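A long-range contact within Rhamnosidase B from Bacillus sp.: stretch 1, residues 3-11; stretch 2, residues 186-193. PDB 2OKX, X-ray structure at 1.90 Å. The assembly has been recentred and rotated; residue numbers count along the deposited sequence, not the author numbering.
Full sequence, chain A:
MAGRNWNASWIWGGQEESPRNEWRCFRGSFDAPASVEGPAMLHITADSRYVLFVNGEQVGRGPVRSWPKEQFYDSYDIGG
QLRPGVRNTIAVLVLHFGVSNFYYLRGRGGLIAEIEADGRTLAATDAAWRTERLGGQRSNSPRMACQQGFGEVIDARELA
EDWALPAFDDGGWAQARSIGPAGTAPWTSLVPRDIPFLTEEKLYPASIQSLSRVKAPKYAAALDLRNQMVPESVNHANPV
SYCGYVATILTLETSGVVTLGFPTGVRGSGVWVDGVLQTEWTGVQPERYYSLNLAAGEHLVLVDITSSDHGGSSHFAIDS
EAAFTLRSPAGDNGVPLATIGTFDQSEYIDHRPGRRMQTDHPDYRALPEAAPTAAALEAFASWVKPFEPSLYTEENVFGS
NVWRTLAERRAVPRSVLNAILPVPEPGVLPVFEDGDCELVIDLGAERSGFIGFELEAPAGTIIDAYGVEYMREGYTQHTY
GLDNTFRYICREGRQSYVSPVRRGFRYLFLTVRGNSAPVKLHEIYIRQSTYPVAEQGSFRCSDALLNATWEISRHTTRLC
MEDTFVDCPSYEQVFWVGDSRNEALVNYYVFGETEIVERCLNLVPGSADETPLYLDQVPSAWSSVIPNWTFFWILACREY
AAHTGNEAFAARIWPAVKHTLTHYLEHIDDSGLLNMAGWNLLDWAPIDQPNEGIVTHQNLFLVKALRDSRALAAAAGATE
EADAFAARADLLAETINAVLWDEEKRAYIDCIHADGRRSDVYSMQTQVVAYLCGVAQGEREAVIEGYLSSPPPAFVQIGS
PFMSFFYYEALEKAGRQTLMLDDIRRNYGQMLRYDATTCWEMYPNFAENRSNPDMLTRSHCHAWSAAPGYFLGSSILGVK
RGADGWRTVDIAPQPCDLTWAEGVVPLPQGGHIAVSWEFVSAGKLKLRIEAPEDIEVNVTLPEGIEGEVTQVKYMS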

# COMPACT_ATOMS: atom_id res chain seq x y z
N GLY A 3 12.39 14.74 21.93
CA GLY A 3 13.58 14.11 21.30
C GLY A 3 14.74 13.96 22.27
O GLY A 3 14.54 13.80 23.48
N ARG A 4 15.95 13.99 21.74
CA ARG A 4 17.14 13.88 22.56
C ARG A 4 18.21 14.83 22.02
O ARG A 4 18.06 15.38 20.94
CB ARG A 4 17.68 12.44 22.53
CG ARG A 4 18.10 11.95 21.15
CD ARG A 4 18.54 10.49 21.21
NE ARG A 4 19.77 10.31 21.98
CZ ARG A 4 20.99 10.46 21.49
NH1 ARG A 4 21.16 10.80 20.22
NH2 ARG A 4 22.05 10.26 22.27
N ASN A 5 19.28 15.01 22.78
CA ASN A 5 20.38 15.88 22.35
C ASN A 5 21.34 14.97 21.64
O ASN A 5 21.84 13.99 22.22
CB ASN A 5 21.10 16.50 23.55
CG ASN A 5 20.19 17.34 24.40
OD1 ASN A 5 19.35 18.14 23.89
ND2 ASN A 5 20.33 17.20 25.73
N TRP A 6 21.63 15.29 20.39
CA TRP A 6 22.54 14.49 19.60
C TRP A 6 24.00 14.97 19.62
O TRP A 6 24.28 16.16 19.70
CB TRP A 6 22.04 14.45 18.15
CG TRP A 6 20.72 13.77 17.98
CD1 TRP A 6 19.48 14.27 18.28
CD2 TRP A 6 20.51 12.45 17.47
NE1 TRP A 6 18.52 13.34 17.96
CE2 TRP A 6 19.12 12.22 17.47
CE3 TRP A 6 21.37 11.45 17.01
CZ2 TRP A 6 18.56 11.01 17.02
CZ3 TRP A 6 20.81 10.25 16.56
CH2 TRP A 6 19.42 10.05 16.57
N ASN A 7 24.90 14.00 19.54
CA ASN A 7 26.34 14.25 19.52
C ASN A 7 26.87 13.58 18.27
O ASN A 7 28.01 13.12 18.22
CB ASN A 7 27.01 13.65 20.75
CG ASN A 7 26.50 14.25 22.04
OD1 ASN A 7 26.62 15.45 22.27
ND2 ASN A 7 25.91 13.41 22.89
N ALA A 8 26.01 13.50 17.26
CA ALA A 8 26.37 12.89 15.99
C ALA A 8 25.94 13.83 14.88
O ALA A 8 25.15 14.75 15.11
CB ALA A 8 25.66 11.54 15.83
N SER A 9 26.45 13.60 13.68
CA SER A 9 26.11 14.45 12.55
C SER A 9 25.51 13.67 11.39
O SER A 9 25.83 12.51 11.18
CB SER A 9 27.37 15.18 12.05
OG SER A 9 27.98 15.91 13.10
N TRP A 10 24.60 14.32 10.66
CA TRP A 10 24.00 13.70 9.49
C TRP A 10 25.13 13.58 8.49
O TRP A 10 25.87 14.55 8.27
CB TRP A 10 22.92 14.60 8.88
CG TRP A 10 21.57 14.51 9.52
CD1 TRP A 10 21.05 15.33 10.47
CD2 TRP A 10 20.54 13.56 9.20
NE1 TRP A 10 19.76 14.97 10.76
CE2 TRP A 10 19.42 13.88 9.99
CE3 TRP A 10 20.46 12.48 8.31
CZ2 TRP A 10 18.22 13.16 9.93
CZ3 TRP A 10 19.27 11.76 8.25
CH2 TRP A 10 18.17 12.10 9.05
N ILE A 11 25.28 12.41 7.88
CA ILE A 11 26.34 12.22 6.90
C ILE A 11 25.82 11.56 5.63
O ILE A 11 24.79 10.89 5.63
CB ILE A 11 27.48 11.35 7.45
CG1 ILE A 11 26.96 9.95 7.79
CG2 ILE A 11 28.10 12.01 8.67
CD1 ILE A 11 28.04 8.97 8.22
N PRO A 186 16.67 19.05 5.76
CA PRO A 186 15.23 19.31 5.89
C PRO A 186 14.54 18.67 7.10
O PRO A 186 13.34 18.86 7.31
CB PRO A 186 14.68 18.77 4.58
CG PRO A 186 15.54 17.56 4.35
CD PRO A 186 16.93 18.07 4.69
N TRP A 187 15.29 17.92 7.90
CA TRP A 187 14.72 17.24 9.06
C TRP A 187 14.70 18.17 10.28
O TRP A 187 15.41 17.97 11.25
CB TRP A 187 15.54 16.00 9.36
CG TRP A 187 15.93 15.28 8.10
CD1 TRP A 187 15.13 14.47 7.33
CD2 TRP A 187 17.19 15.34 7.43
NE1 TRP A 187 15.83 14.03 6.22
CE2 TRP A 187 17.09 14.55 6.26
CE3 TRP A 187 18.41 16.00 7.71
CZ2 TRP A 187 18.16 14.40 5.37
CZ3 TRP A 187 19.47 15.84 6.82
CH2 TRP A 187 19.34 15.05 5.67
N THR A 188 13.85 19.19 10.20
CA THR A 188 13.71 20.21 11.23
C THR A 188 13.85 19.68 12.65
O THR A 188 14.52 20.29 13.49
CB THR A 188 12.35 20.92 11.10
OG1 THR A 188 12.11 21.20 9.71
CG2 THR A 188 12.35 22.22 11.88
N SER A 189 13.21 18.55 12.94
CA SER A 189 13.30 17.95 14.26
C SER A 189 13.31 16.43 14.16
O SER A 189 12.69 15.86 13.27
CB SER A 189 12.12 18.39 15.14
OG SER A 189 10.91 17.79 14.71
N LEU A 190 14.05 15.80 15.07
CA LEU A 190 14.12 14.35 15.12
C LEU A 190 13.29 13.93 16.32
O LEU A 190 13.57 14.33 17.46
CB LEU A 190 15.58 13.89 15.29
CG LEU A 190 16.58 14.39 14.25
CD1 LEU A 190 17.94 13.72 14.47
CD2 LEU A 190 16.08 14.09 12.85
N VAL A 191 12.24 13.15 16.06
CA VAL A 191 11.33 12.70 17.11
C VAL A 191 11.42 11.19 17.31
O VAL A 191 11.57 10.44 16.34
CB VAL A 191 9.88 13.09 16.78
CG1 VAL A 191 9.50 12.57 15.41
CG2 VAL A 191 8.93 12.55 17.83
N PRO A 192 11.34 10.72 18.56
CA PRO A 192 11.42 9.29 18.85
C PRO A 192 10.28 8.43 18.28
O PRO A 192 9.11 8.78 18.38
CB PRO A 192 11.48 9.24 20.37
CG PRO A 192 10.71 10.46 20.78
CD PRO A 192 11.23 11.49 19.81
N ARG A 193 10.67 7.30 17.69
CA ARG A 193 9.73 6.33 17.12
C ARG A 193 8.59 6.14 18.12
O ARG A 193 8.85 5.87 19.30
CB ARG A 193 10.47 5.01 16.90
CG ARG A 193 9.65 3.91 16.25
CD ARG A 193 10.28 2.54 16.51
NE ARG A 193 9.55 1.49 15.81
CZ ARG A 193 9.83 1.07 14.58
NH1 ARG A 193 10.84 1.61 13.90
NH2 ARG A 193 9.09 0.12 14.02
O HOH W 1 16.16 14.46 18.73
O HOH W 2 17.94 17.41 11.33

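The contact between the two stretches is a small, predominantly apolar one, built from three tryptophans and a leucine, with no direct hydrogen bond across it and two water molecules linking its polar groups. Its tightest part is the face-to-face stack of Trp-10 on Trp-187. Their six-membered rings lie with centroids 3.7 Å apart and planes inclined by 16°, and Trp-10 CE2 comes within 3.3 Å of Trp-187 CE3. The CA atoms of these two residues are 9.9 Å apart, so the large indole side chains, both directed toward the opposing stretch, span the gap between the backbones.

Leu-190 extends this apolar surface by touching two indoles in different ways. Its CD1 sits over one face of Trp-6, 3.8 Å from the centroid of the five-membered ring and 27° off the ring normal, a CH-pi arrangement; the closest approach is 3.6 Å, between Leu-190 CD1 and Trp-6 CE2. Its CD2 instead meets the edge of Trp-10, lying near the ring plane at 3.7 Å from Trp-10 CZ2. The two methyls of one side chain thus join Trp-6 and Trp-10 into a continuous apolar patch.

Water satisfies polar groups that this packing leaves without a direct partner across the contact. Water 1 accepts hydrogen bonds from Trp-6 NE1 (2.7 Å) and Arg-4 N (3.1 Å) and donates one to Leu-190 O (2.9 Å). Water 2 donates to Trp-187 O at 2.6 Å and accepts a weak hydrogen bond from Trp-10 NE1 at 3.1 Å, bridging the stacked pair.

At the exposed end, the backbones draw closer, with Gly-3 CA 5.0 Å from Val-191 CA. Gly-3 CA also lies 3.8 Å from both Leu-190 O and Pro-192 CD. An ideal CB on Gly-3 would fall 2.7 Å from Leu-190 O, a clash that the glycine avoids.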